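Local structure of YceI-like domain protein (Burkholderia cenocepacia BC7, 5IXH) at residues D3-A7 with S30-K34; G24-F29 with I49-D55; T121-V127 with K155-T161. The protein binds an octaprenyl diphosphate inside a lipocalin-like beta barrel and probably captures antibiotics outside the cell as part of intrinsic antibiotic resistance. One frame throughout, in Å; residues are numbered along the deposited sequence.

Interaction 1. Residues D3-A7 with S30-K34; sequences DVDLA and SAQVK
The chain start, Asp3-Ala7, runs as irregular coil beside Ser30-Lys34, the C-terminal end of strand 22-34. It is extended at Val4 and Asp5 (phi/psi -97/-172° and -147/107°), then turns to helical angles at Leu6 and Ala7, which carries it away from Ser30-Lys34, though Leu6 still packs on Phe29 earlier in the same strand. The register is antiparallel in sense but without bridges: Asp3 CA lies 5.3 Å from Gln32 CA, and Val4 CA 6.3 Å from Ala31 CA. Only 196 Å² is buried.

The apolar part rests on Val4. Its side chain, chi1 t, points toward the strand, and this beta-branched residue presents one methyl, CG2, to both Ala31 CB and Val33 CG2, 4.1 Å from each. The small CB of Ala31 lets that methyl settle against the strand, Val4 CG2 lying 3.4 Å from Ala31 O.

Polar groups contribute no bond between the segments. Asp3, chi1 p, is poorly ordered; its OD2 comes 2.9 Å from Ala31 O, an unfavourable approach of two acceptors, and its CB stands 3.8 Å from Val33 N. That amide is buried with no partner in the model, a cost of pairing a strand with coil. Asp5 points away and uses OD1 to hydrogen-bond Lys8 N.

The other edge of Ser30-Lys34 is bonded regularly to strand 44-50, through Thr48, Gln46 and Ser44, while Asp3 bonds backbone to backbone with Thr161. The N-terminal coil thus lies between strands 22-34 and 151-160, with Val33 touching the bound lipid: packing at the seam where a lipocalin-like barrel closes.

Interaction 2. Residues G24-F29 with I49-D55; sequences GAFKKF and IDVASFD. With OTP ((2E,6E,10E,14E,18E,22E,26E)-3,7,11,15,19,23,27,31-octamethyldotriaconta-2,6,10,14,18,22,26,30-octaenyl trihydrogen diphosphate), chain C.
In this part of the lipocalin-like barrel, strand 22-34, itself broken between Phe26 and Phe29, pairs antiparallel with strand 54-55 and with the end of strand 44-50. Ala25 and Asp55 form a hydrogen-bonded pair (Ala25 N to Asp55 O 3.0 Å, Asp55 N to Ala25 O 2.8 Å); Phe26 with Phe54 and Phe29 with Ile49 are non-hydrogen-bonded pairs, CA atoms 4.2 and 4.3 Å apart. The register slips by two between them, where Val51-Ser53 turns from one strand to the other (Ser53 N to Asp50 O 3.0 Å, Phe54 N to Val51 O 3.1 Å).

Ser53, chi1 p, stitches the interruption. Its short hydroxyl donates to Asp50 O (OG to O 2.7 Å) and accepts from Lys28 N (N to OG 2.9 Å), while Lys27 N reaches Ser53 O at 3.1 Å and Asp50 N reaches Lys28 O at 3.0 Å.

Phe26, Phe29, Ile49 and Phe54 share one face. Phe26, chi1 m, is sandwiched: Ile49, chi1 m with chi2 near -100°, off the wells, sets CG2 3.7 Å from its centroid in a CH-pi contact, and Phe54, chi1 t, covers the opposite face obliquely, centroids 4.5 Å apart and planes at 41°. Glycine suits position 24, since with Phe54 so placed an ideal CB would fall 2.4 Å from Phe54 CZ. Phe29, chi1 p, keeps CB 3.6 Å from Ile49 CD1, but its ring leads away and packs on Leu6. On the other face Asp55, chi1 t, hydrogen-bonds Gly57 N and Asn62 ND2. The lysines, long and charged, suit the exposed loop.

Ile49, Phe26 and Phe54 line the lipid pocket: Ile49 CG1 is 3.9 Å from OTP C18, Phe26 CZ 3.7 Å from OTP C23, and Phe54 CE2 3.5 Å from OTP C33.

Interaction 3. Residues T121-V127 with K155-T161; sequences TQTFDGV and KFHLVAT. With OTP ((2E,6E,10E,14E,18E,22E,26E)-3,7,11,15,19,23,27,31-octamethyldotriaconta-2,6,10,14,18,22,26,30-octaenyl trihydrogen diphosphate), chain C.
This is regular antiparallel barrel sheet: extended strands 121-127 and 155-160 run at 168°, their axes 4.7 Å apart at closest approach. Three hydrogen-bonded pairs satisfy the backbone: Gln122 N to Ala160 O (3.0 Å) and Ala160 N to Gln122 O (2.8 Å), Phe124 N to Leu158 O (2.9 Å) and Leu158 N to Phe124 O (2.8 Å), Gly126 N to Phe156 O (3.1 Å) and Phe156 N to Gly126 O (3.0 Å). The intervening Thr123, Asp125, Lys155 and His157 bond backbone to the flanking strands, and Val159 N to Ser9 OG.

Thr123, Asp125, Val127, Lys155, His157 and Val159 share one face. Here Asp125 (chi1 m) OD1 accepts from His157 (chi1 t) ND1 at 2.6 Å; Lys155 NZ salt-bridges Glu23 and bonds Ser12 OG.

The lipid-facing side carries Gln122, whose NE2 bonds Phe35 O, with Phe124, Gly126, Phe156, Leu158 and Ala160. Gly126 suits its place because a CB would strike Phe156; instead its CA sits 3.8 Å from that ring's centroid, while Phe156 CE2 lies 3.6 Å from OTP C11.

Overall arrangement
Interactions 2 and 3 are pairings within one curled antiparallel sheet around the lipid, while interaction 1 lays the N-terminal coil on its strand 22-34. Interactions 2 and 3 are partly buried, covering 629 and 640 Å², and both line the pocket with aromatic and aliphatic side chains, though they do not touch. Interaction 3 is regular pairing; interaction 2 is broken by a turn bridged by the hydroxyl of Ser53. Interaction 1 is a slight surface contact held by packing. It shares strand 22-34 with interaction 2, joined by Leu6 CD1 to Phe29 CE2 at 3.1 Å, and meets interaction 3 through Asp3 O to Thr161 N at 2.9 Å and Val33 CG1 to Phe124 CZ at 3.5 Å.

Interaction 1. Residues D3-A7 with S30-K34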
loop_
_atom_site.group_PDB
_atom_site.type_symbol
_atom_site.label_atom_id
_atom_site.label_comp_id
_atom_site.label_asym_id
_atom_site.label_seq_id
_atom_site.Cartn_x
_atom_site.Cartn_y
_atom_site.Cartn_z
ATOM N N ASP A 3 -3.715 -7.835 16.611
ATOM C CA ASP A 3 -3.546 -7.401 15.224
ATOM C C ASP A 3 -3.589 -8.589 14.215
ATOM O O ASP A 3 -4.336 -9.553 14.412
ATOM C CB ASP A 3 -2.296 -6.493 15.077
ATOM C CG ASP A 3 -0.983 -7.238 15.278
ATOM O OD1 ASP A 3 -0.949 -8.217 16.053
ATOM O OD2 ASP A 3 0.023 -6.824 14.659
ATOM N N VAL A 4 -2.730 -8.540 13.200
ATOM C CA VAL A 4 -3.046 -8.940 11.832
ATOM C C VAL A 4 -2.618 -10.385 11.435
ATOM O O VAL A 4 -2.222 -11.162 12.304
ATOM C CB VAL A 4 -2.364 -7.867 10.976
ATOM C CG1 VAL A 4 -2.561 -8.004 9.462
ATOM C CG2 VAL A 4 -2.889 -6.474 11.379
ATOM N N ASP A 5 -2.744 -10.750 10.146
ATOM C CA ASP A 5 -2.240 -12.039 9.626
ATOM C C ASP A 5 -1.742 -11.932 8.168
ATOM O O ASP A 5 -2.548 -11.832 7.241
ATOM C CB ASP A 5 -3.345 -13.117 9.755
ATOM C CG ASP A 5 -2.819 -14.557 9.561
ATOM O OD1 ASP A 5 -2.147 -14.808 8.551
ATOM O OD2 ASP A 5 -3.114 -15.411 10.420
ATOM N N LEU A 6 -0.419 -11.961 7.949
ATOM C CA LEU A 6 0.113 -11.827 6.596
ATOM C C LEU A 6 -0.389 -12.843 5.639
ATOM O O LEU A 6 -0.673 -12.525 4.492
ATOM C CB LEU A 6 1.659 -11.892 6.586
ATOM C CG LEU A 6 2.412 -12.097 5.236
ATOM C CD1 LEU A 6 2.143 -10.969 4.251
ATOM C CD2 LEU A 6 3.914 -12.216 5.459
ATOM N N ALA A 7 -0.447 -14.091 6.077
ATOM C CA ALA A 7 -0.823 -15.127 5.164
ATOM C C ALA A 7 -2.242 -14.899 4.686
ATOM O O ALA A 7 -2.564 -15.210 3.536
ATOM C CB ALA A 7 -0.656 -16.481 5.817
ATOM N N SER A 30 4.384 -6.239 7.431
ATOM C CA SER A 30 3.763 -6.340 8.730
ATOM C C SER A 30 2.780 -5.211 8.898
ATOM O O SER A 30 2.857 -4.197 8.209
ATOM C CB SER A 30 4.811 -6.244 9.812
ATOM O OG SER A 30 5.421 -4.978 9.797
ATOM N N ALA A 31 1.862 -5.367 9.821
ATOM C CA ALA A 31 0.901 -4.332 10.116
ATOM C C ALA A 31 0.366 -4.503 11.516
ATOM O O ALA A 31 0.300 -5.621 12.035
ATOM C CB ALA A 31 -0.219 -4.344 9.084
ATOM N N GLN A 32 -0.008 -3.383 12.122
ATOM C CA GLN A 32 -0.627 -3.342 13.440
ATOM C C GLN A 32 -1.865 -2.462 13.310
ATOM O O GLN A 32 -1.814 -1.398 12.696
ATOM C CB GLN A 32 0.343 -2.734 14.471
ATOM C CG GLN A 32 1.812 -3.101 14.261
ATOM C CD GLN A 32 2.750 -2.597 15.369
ATOM O OE1 GLN A 32 3.971 -2.797 15.295
ATOM N NE2 GLN A 32 2.187 -1.953 16.397
ATOM N N VAL A 33 -2.972 -2.914 13.867
ATOM C CA VAL A 33 -4.208 -2.158 13.859
ATOM C C VAL A 33 -4.844 -2.179 15.234
ATOM O O VAL A 33 -4.878 -3.209 15.903
ATOM C CB VAL A 33 -5.206 -2.726 12.833
ATOM C CG1 VAL A 33 -6.485 -1.926 12.839
ATOM C CG2 VAL A 33 -4.603 -2.736 11.445
ATOM N N LYS A 34 -5.345 -1.034 15.653
ATOM C CA LYS A 34 -6.135 -0.930 16.859
ATOM C C LYS A 34 -7.407 -0.204 16.458
ATOM O O LYS A 34 -7.356 0.973 16.139
ATOM C CB LYS A 34 -5.371 -0.142 17.925
ATOM C CG LYS A 34 -3.915 -0.561 18.074
ATOM C CD LYS A 34 -3.166 0.339 19.045
ATOM C CE LYS A 34 -1.674 0.030 19.050
ATOM N NZ LYS A 34 -0.906 0.978 19.905
#

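Interaction 2. Residues G24-F29 with I49-D55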
loop_
_atom_site.group_PDB
_atom_site.type_symbol
_atom_site.label_atom_id
_atom_site.label_comp_id
_atom_site.label_asym_id
_atom_site.label_seq_id
_atom_site.Cartn_x
_atom_site.Cartn_y
_atom_site.Cartn_z
ATOM N N GLY A 24 1.276 -6.507 -9.030
ATOM C CA GLY A 24 2.299 -7.178 -8.263
ATOM C C GLY A 24 1.861 -7.182 -6.813
ATOM O O GLY A 24 1.067 -6.328 -6.380
ATOM N N ALA A 25 2.342 -8.146 -6.043
ATOM C CA ALA A 25 2.004 -8.246 -4.624
ATOM C C ALA A 25 3.242 -8.268 -3.765
ATOM O O ALA A 25 4.265 -8.856 -4.153
ATOM C CB ALA A 25 1.192 -9.489 -4.371
ATOM N N PHE A 26 3.183 -7.622 -2.611
ATOM C CA PHE A 26 4.277 -7.656 -1.664
ATOM C C PHE A 26 4.126 -8.891 -0.802
ATOM O O PHE A 26 3.114 -9.067 -0.119
ATOM C CB PHE A 26 4.283 -6.404 -0.816
ATOM C CG PHE A 26 4.537 -5.161 -1.596
ATOM C CD1 PHE A 26 5.840 -4.765 -1.892
ATOM C CD2 PHE A 26 3.489 -4.366 -2.037
ATOM C CE1 PHE A 26 6.091 -3.617 -2.619
ATOM C CE2 PHE A 26 3.737 -3.211 -2.756
ATOM C CZ PHE A 26 5.027 -2.826 -3.047
ATOM N N LYS A 27 5.103 -9.778 -0.848
ATOM C CA LYS A 27 4.976 -11.038 -0.150
ATOM C C LYS A 27 5.370 -10.929 1.322
ATOM O O LYS A 27 5.037 -11.801 2.117
ATOM C CB LYS A 27 5.805 -12.093 -0.856
ATOM C CG LYS A 27 5.334 -12.380 -2.280
ATOM C CD LYS A 27 3.858 -12.798 -2.314
ATOM C CE LYS A 27 3.398 -13.184 -3.711
ATOM N NZ LYS A 27 1.934 -13.488 -3.734
ATOM N N LYS A 28 6.068 -9.863 1.680
ATOM C CA LYS A 28 6.499 -9.670 3.058
ATOM C C LYS A 28 6.133 -8.272 3.541
ATOM O O LYS A 28 6.590 -7.248 2.992
ATOM C CB LYS A 28 7.997 -9.858 3.209
ATOM C CG LYS A 28 8.488 -11.278 2.943
ATOM C CD LYS A 28 10.003 -11.373 3.179
ATOM C CE LYS A 28 10.603 -12.664 2.634
ATOM N NZ LYS A 28 12.092 -12.659 2.768
ATOM N N PHE A 29 5.284 -8.218 4.566
ATOM C CA PHE A 29 4.938 -6.972 5.216
ATOM C C PHE A 29 4.456 -7.276 6.602
ATOM O O PHE A 29 4.165 -8.419 6.927
ATOM C CB PHE A 29 3.880 -6.208 4.412
ATOM C CG PHE A 29 2.594 -6.955 4.200
ATOM C CD1 PHE A 29 1.571 -6.908 5.148
ATOM C CD2 PHE A 29 2.398 -7.682 3.040
ATOM C CE1 PHE A 29 0.381 -7.593 4.936
ATOM C CE2 PHE A 29 1.213 -8.368 2.823
ATOM C CZ PHE A 29 0.199 -8.314 3.771
ATOM N N ILE A 49 6.166 -2.348 4.768
ATOM C CA ILE A 49 6.340 -3.246 3.638
ATOM C C ILE A 49 7.819 -3.445 3.338
ATOM O O ILE A 49 8.592 -2.461 3.270
ATOM C CB ILE A 49 5.632 -2.624 2.419
ATOM C CG1 ILE A 49 4.103 -2.568 2.608
ATOM C CG2 ILE A 49 5.998 -3.318 1.130
ATOM C CD1 ILE A 49 3.314 -3.656 1.916
ATOM N N ASP A 50 8.204 -4.706 3.122
ATOM C CA ASP A 50 9.548 -5.059 2.626
ATOM C C ASP A 50 9.516 -4.969 1.106
ATOM O O ASP A 50 8.957 -5.847 0.438
ATOM C CB ASP A 50 9.890 -6.461 3.126
ATOM C CG ASP A 50 11.111 -7.087 2.450
ATOM O OD1 ASP A 50 11.635 -6.566 1.453
ATOM O OD2 ASP A 50 11.529 -8.164 2.930
ATOM N N VAL A 51 10.058 -3.899 0.534
ATOM C CA VAL A 51 9.785 -3.629 -0.883
ATOM C C VAL A 51 10.437 -4.643 -1.828
ATOM O O VAL A 51 9.904 -4.870 -2.906
ATOM C CB VAL A 51 10.106 -2.161 -1.322
ATOM C CG1 VAL A 51 9.377 -1.164 -0.423
ATOM C CG2 VAL A 51 11.557 -1.897 -1.312
ATOM N N ALA A 52 11.540 -5.270 -1.414
ATOM C CA ALA A 52 12.179 -6.296 -2.223
ATOM C C ALA A 52 11.328 -7.545 -2.372
ATOM O O ALA A 52 11.620 -8.398 -3.193
ATOM C CB ALA A 52 13.541 -6.660 -1.623
ATOM N N SER A 53 10.265 -7.661 -1.589
ATOM C CA SER A 53 9.358 -8.801 -1.681
ATOM C C SER A 53 8.268 -8.583 -2.726
ATOM O O SER A 53 7.381 -9.431 -2.866
ATOM C CB SER A 53 8.708 -9.092 -0.331
ATOM O OG SER A 53 7.659 -8.168 -0.033
ATOM N N PHE A 54 8.330 -7.501 -3.470
ATOM C CA PHE A 54 7.361 -7.232 -4.537
ATOM C C PHE A 54 7.514 -8.248 -5.657
ATOM O O PHE A 54 8.601 -8.411 -6.214
ATOM C CB PHE A 54 7.515 -5.808 -5.080
ATOM C CG PHE A 54 6.371 -5.318 -5.943
ATOM C CD1 PHE A 54 5.089 -5.202 -5.440
ATOM C CD2 PHE A 54 6.603 -4.917 -7.260
ATOM C CE1 PHE A 54 4.067 -4.721 -6.213
ATOM C CE2 PHE A 54 5.578 -4.462 -8.049
ATOM C CZ PHE A 54 4.303 -4.346 -7.529
ATOM N N ASP A 55 6.432 -8.942 -5.966
ATOM C CA ASP A 55 6.435 -10.022 -6.930
ATOM C C ASP A 55 5.423 -9.765 -8.022
ATOM O O ASP A 55 4.214 -9.758 -7.786
ATOM C CB ASP A 55 6.122 -11.329 -6.215
ATOM C CG ASP A 55 6.194 -12.526 -7.132
ATOM O OD1 ASP A 55 6.740 -12.454 -8.267
ATOM O OD2 ASP A 55 5.706 -13.591 -6.710
HETATM O O7 OTP C . 6.107 -3.834 -23.600
HETATM P P2 OTP C . 6.649 -2.889 -22.548
HETATM O O5 OTP C . 8.026 -2.410 -22.952
HETATM O O6 OTP C . 5.723 -1.701 -22.400
HETATM O O4 OTP C . 6.745 -3.641 -21.153
HETATM P P1 OTP C . 7.543 -3.101 -19.890
HETATM O O2 OTP C . 8.998 -3.499 -19.993
HETATM O O3 OTP C . 7.429 -1.594 -19.804
HETATM O O1 OTP C . 6.906 -3.778 -18.602
HETATM C C40 OTP C . 6.445 -3.013 -17.500
HETATM C C39 OTP C . 6.262 -4.056 -16.401
HETATM C C37 OTP C . 5.769 -3.781 -15.158
HETATM C C38 OTP C . 5.672 -4.977 -14.212
HETATM C C36 OTP C . 5.340 -2.372 -14.690
HETATM C C35 OTP C . 5.978 -2.101 -13.312
HETATM C C34 OTP C . 5.110 -1.173 -12.443
HETATM C C32 OTP C . 5.329 -1.132 -11.085
HETATM C C33 OTP C . 6.416 -1.995 -10.431
HETATM C C31 OTP C . 4.477 -0.207 -10.199
HETATM C C30 OTP C . 5.400 0.622 -9.281
HETATM C C29 OTP C . 4.845 0.425 -7.867
HETATM C C27 OTP C . 4.509 1.477 -7.052
HETATM C C28 OTP C . 4.658 2.953 -7.427
HETATM C C26 OTP C . 3.941 1.099 -5.682
HETATM C C25 OTP C . 4.555 1.954 -4.566
HETATM C C24 OTP C . 3.782 1.379 -3.373
HETATM C C22 OTP C . 4.410 0.768 -2.323
HETATM C C23 OTP C . 5.931 0.629 -2.213
HETATM C C21 OTP C . 3.507 0.231 -1.215
HETATM C C20 OTP C . 3.483 1.328 -0.150
HETATM C C19 OTP C . 2.214 1.075 0.673
HETATM C C17 OTP C . 2.240 1.056 2.051
HETATM C C18 OTP C . 3.548 1.294 2.809
HETATM C C16 OTP C . 0.965 0.813 2.877
HETATM C C15 OTP C . -0.249 0.441 2.006
HETATM C C14 OTP C . -1.510 0.595 2.871
HETATM C C12 OTP C . -2.100 1.830 3.027
HETATM C C13 OTP C . -1.574 3.100 2.348
HETATM C C11 OTP C . -3.358 1.988 3.893
HETATM C C10 OTP C . -3.458 0.909 4.979
HETATM C C9 OTP C . -4.566 1.416 5.915
HETATM C C7 OTP C . -4.771 0.860 7.151
HETATM C C8 OTP C . -3.899 -0.295 7.647
HETATM C C6 OTP C . -5.901 1.448 8.017
HETATM C C5 OTP C . -6.734 0.331 8.648
HETATM C C4 OTP C . -8.091 0.984 8.969
HETATM C C2 OTP C . -8.518 1.320 10.233
HETATM C C3 OTP C . -9.899 1.963 10.355
HETATM C C1 OTP C . -7.689 1.077 11.497
#

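Interaction 3. Residues T121-V127 with K155-T161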
loop_
_atom_site.group_PDB
_atom_site.type_symbol
_atom_site.label_atom_id
_atom_site.label_comp_id
_atom_site.label_asym_id
_atom_site.label_seq_id
_atom_site.Cartn_x
_atom_site.Cartn_y
_atom_site.Cartn_z
ATOM N N THR A 121 -12.653 -11.997 13.959
ATOM C CA THR A 121 -11.889 -11.495 12.814
ATOM C C THR A 121 -12.394 -10.120 12.365
ATOM O O THR A 121 -13.599 -9.915 12.248
ATOM C CB THR A 121 -12.018 -12.465 11.626
ATOM O OG1 THR A 121 -11.551 -13.764 12.017
ATOM C CG2 THR A 121 -11.211 -11.996 10.456
ATOM N N GLN A 122 -11.479 -9.198 12.124
ATOM C CA GLN A 122 -11.780 -7.899 11.541
ATOM C C GLN A 122 -11.065 -7.796 10.209
ATOM O O GLN A 122 -9.870 -8.100 10.118
ATOM C CB GLN A 122 -11.233 -6.764 12.403
ATOM C CG GLN A 122 -12.177 -6.109 13.357
ATOM C CD GLN A 122 -11.494 -4.962 14.076
ATOM O OE1 GLN A 122 -10.263 -4.923 14.174
ATOM N NE2 GLN A 122 -12.274 -4.019 14.557
ATOM N N THR A 123 -11.734 -7.296 9.180
ATOM C CA THR A 123 -11.117 -7.101 7.877
ATOM C C THR A 123 -11.163 -5.645 7.457
ATOM O O THR A 123 -12.168 -4.953 7.711
ATOM C CB THR A 123 -11.768 -7.951 6.806
ATOM O OG1 THR A 123 -13.112 -7.528 6.628
ATOM C CG2 THR A 123 -11.749 -9.417 7.207
ATOM N N PHE A 124 -10.100 -5.198 6.814
ATOM C CA PHE A 124 -9.905 -3.810 6.423
ATOM C C PHE A 124 -9.538 -3.833 4.969
ATOM O O PHE A 124 -8.469 -4.392 4.596
ATOM C CB PHE A 124 -8.761 -3.173 7.211
ATOM C CG PHE A 124 -8.940 -3.236 8.675
ATOM C CD1 PHE A 124 -8.588 -4.355 9.397
ATOM C CD2 PHE A 124 -9.532 -2.185 9.358
ATOM C CE1 PHE A 124 -8.785 -4.413 10.748
ATOM C CE2 PHE A 124 -9.739 -2.241 10.707
ATOM C CZ PHE A 124 -9.377 -3.355 11.413
ATOM N N ASP A 125 -10.376 -3.265 4.123
ATOM C CA ASP A 125 -10.181 -3.291 2.672
ATOM C C ASP A 125 -10.165 -1.888 2.104
ATOM O O ASP A 125 -10.968 -1.046 2.487
ATOM C CB ASP A 125 -11.340 -4.030 1.992
ATOM C CG ASP A 125 -11.261 -5.530 2.159
ATOM O OD1 ASP A 125 -10.361 -6.142 1.540
ATOM O OD2 ASP A 125 -12.083 -6.098 2.893
ATOM N N GLY A 126 -9.303 -1.628 1.135
ATOM C CA GLY A 126 -9.287 -0.315 0.536
ATOM C C GLY A 126 -8.341 -0.241 -0.628
ATOM O O GLY A 126 -7.594 -1.182 -0.883
ATOM N N VAL A 127 -8.386 0.896 -1.308
ATOM C CA VAL A 127 -7.539 1.182 -2.463
ATOM C C VAL A 127 -7.085 2.615 -2.349
ATOM O O VAL A 127 -7.890 3.510 -2.132
ATOM C CB VAL A 127 -8.301 0.989 -3.791
ATOM C CG1 VAL A 127 -7.392 1.307 -4.989
ATOM C CG2 VAL A 127 -8.829 -0.431 -3.902
ATOM N N LYS A 155 -3.701 -1.626 -3.411
ATOM C CA LYS A 155 -4.865 -2.328 -2.886
ATOM C C LYS A 155 -4.460 -3.135 -1.678
ATOM O O LYS A 155 -3.412 -3.757 -1.660
ATOM C CB LYS A 155 -5.445 -3.254 -3.956
ATOM C CG LYS A 155 -5.733 -2.581 -5.281
ATOM C CD LYS A 155 -6.803 -3.320 -6.082
ATOM C CE LYS A 155 -6.543 -4.823 -6.168
ATOM N NZ LYS A 155 -5.245 -5.142 -6.820
ATOM N N PHE A 156 -5.299 -3.134 -0.655
ATOM C CA PHE A 156 -5.007 -3.930 0.513
ATOM C C PHE A 156 -6.249 -4.609 1.056
ATOM O O PHE A 156 -7.370 -4.097 0.979
ATOM C CB PHE A 156 -4.357 -3.068 1.593
ATOM C CG PHE A 156 -5.140 -1.836 1.924
ATOM C CD1 PHE A 156 -6.122 -1.855 2.897
ATOM C CD2 PHE A 156 -4.917 -0.661 1.226
ATOM C CE1 PHE A 156 -6.833 -0.708 3.194
ATOM C CE2 PHE A 156 -5.627 0.481 1.510
ATOM C CZ PHE A 156 -6.596 0.453 2.488
ATOM N N HIS A 157 -5.993 -5.781 1.623
ATOM C CA HIS A 157 -6.972 -6.605 2.306
ATOM C C HIS A 157 -6.261 -7.075 3.564
ATOM O O HIS A 157 -5.426 -7.975 3.485
ATOM C CB HIS A 157 -7.368 -7.792 1.428
ATOM C CG HIS A 157 -8.280 -8.776 2.097
ATOM N ND1 HIS A 157 -9.636 -8.570 2.212
ATOM C CD2 HIS A 157 -8.039 -9.999 2.631
ATOM C CE1 HIS A 157 -10.189 -9.606 2.822
ATOM N NE2 HIS A 157 -9.243 -10.488 3.087
ATOM N N LEU A 158 -6.539 -6.456 4.709
ATOM C CA LEU A 158 -5.885 -6.802 5.965
ATOM C C LEU A 158 -6.855 -7.556 6.840
ATOM O O LEU A 158 -7.976 -7.085 7.075
ATOM C CB LEU A 158 -5.423 -5.554 6.718
ATOM C CG LEU A 158 -4.304 -4.687 6.162
ATOM C CD1 LEU A 158 -4.696 -4.058 4.860
ATOM C CD2 LEU A 158 -3.979 -3.615 7.183
ATOM N N VAL A 159 -6.439 -8.716 7.327
ATOM C CA VAL A 159 -7.249 -9.550 8.197
ATOM C C VAL A 159 -6.585 -9.579 9.555
ATOM O O VAL A 159 -5.409 -9.948 9.663
ATOM C CB VAL A 159 -7.349 -10.983 7.651
ATOM C CG1 VAL A 159 -8.194 -11.855 8.579
ATOM C CG2 VAL A 159 -7.922 -10.987 6.252
ATOM N N ALA A 160 -7.315 -9.161 10.580
ATOM C CA ALA A 160 -6.818 -9.161 11.949
ATOM C C ALA A 160 -7.543 -10.155 12.811
ATOM O O ALA A 160 -8.777 -10.210 12.814
ATOM C CB ALA A 160 -6.870 -7.774 12.549
ATOM N N THR A 161 -6.738 -10.909 13.564
ATOM C CA THR A 161 -7.125 -12.166 14.208
ATOM C C THR A 161 -7.961 -13.038 13.274
ATOM O O THR A 161 -7.447 -13.978 12.668
ATOM C CB THR A 161 -7.851 -11.943 15.544
ATOM O OG1 THR A 161 -6.918 -11.450 16.513
ATOM C CG2 THR A 161 -8.455 -13.240 16.067
HETATM O O7 OTP C . 6.107 -3.834 -23.600
HETATM P P2 OTP C . 6.649 -2.889 -22.548
HETATM O O5 OTP C . 8.026 -2.410 -22.952
HETATM O O6 OTP C . 5.723 -1.701 -22.400
HETATM O O4 OTP C . 6.745 -3.641 -21.153
HETATM P P1 OTP C . 7.543 -3.101 -19.890
HETATM O O2 OTP C . 8.998 -3.499 -19.993
HETATM O O3 OTP C . 7.429 -1.594 -19.804
HETATM O O1 OTP C . 6.906 -3.778 -18.602
HETATM C C40 OTP C . 6.445 -3.013 -17.500
HETATM C C39 OTP C . 6.262 -4.056 -16.401
HETATM C C37 OTP C . 5.769 -3.781 -15.158
HETATM C C38 OTP C . 5.672 -4.977 -14.212
HETATM C C36 OTP C . 5.340 -2.372 -14.690
HETATM C C35 OTP C . 5.978 -2.101 -13.312
HETATM C C34 OTP C . 5.110 -1.173 -12.443
HETATM C C32 OTP C . 5.329 -1.132 -11.085
HETATM C C33 OTP C . 6.416 -1.995 -10.431
HETATM C C31 OTP C . 4.477 -0.207 -10.199
HETATM C C30 OTP C . 5.400 0.622 -9.281
HETATM C C29 OTP C . 4.845 0.425 -7.867
HETATM C C27 OTP C . 4.509 1.477 -7.052
HETATM C C28 OTP C . 4.658 2.953 -7.427
HETATM C C26 OTP C . 3.941 1.099 -5.682
HETATM C C25 OTP C . 4.555 1.954 -4.566
HETATM C C24 OTP C . 3.782 1.379 -3.373
HETATM C C22 OTP C . 4.410 0.768 -2.323
HETATM C C23 OTP C . 5.931 0.629 -2.213
HETATM C C21 OTP C . 3.507 0.231 -1.215
HETATM C C20 OTP C . 3.483 1.328 -0.150
HETATM C C19 OTP C . 2.214 1.075 0.673
HETATM C C17 OTP C . 2.240 1.056 2.051
HETATM C C18 OTP C . 3.548 1.294 2.809
HETATM C C16 OTP C . 0.965 0.813 2.877
HETATM C C15 OTP C . -0.249 0.441 2.006
HETATM C C14 OTP C . -1.510 0.595 2.871
HETATM C C12 OTP C . -2.100 1.830 3.027
HETATM C C13 OTP C . -1.574 3.100 2.348
HETATM C C11 OTP C . -3.358 1.988 3.893
HETATM C C10 OTP C . -3.458 0.909 4.979
HETATM C C9 OTP C . -4.566 1.416 5.915
HETATM C C7 OTP C . -4.771 0.860 7.151
HETATM C C8 OTP C . -3.899 -0.295 7.647
HETATM C C6 OTP C . -5.901 1.448 8.017
HETATM C C5 OTP C . -6.734 0.331 8.648
HETATM C C4 OTP C . -8.091 0.984 8.969
HETATM C C2 OTP C . -8.518 1.320 10.233
HETATM C C3 OTP C . -9.899 1.963 10.355
HETATM C C1 OTP C . -7.689 1.077 11.497
#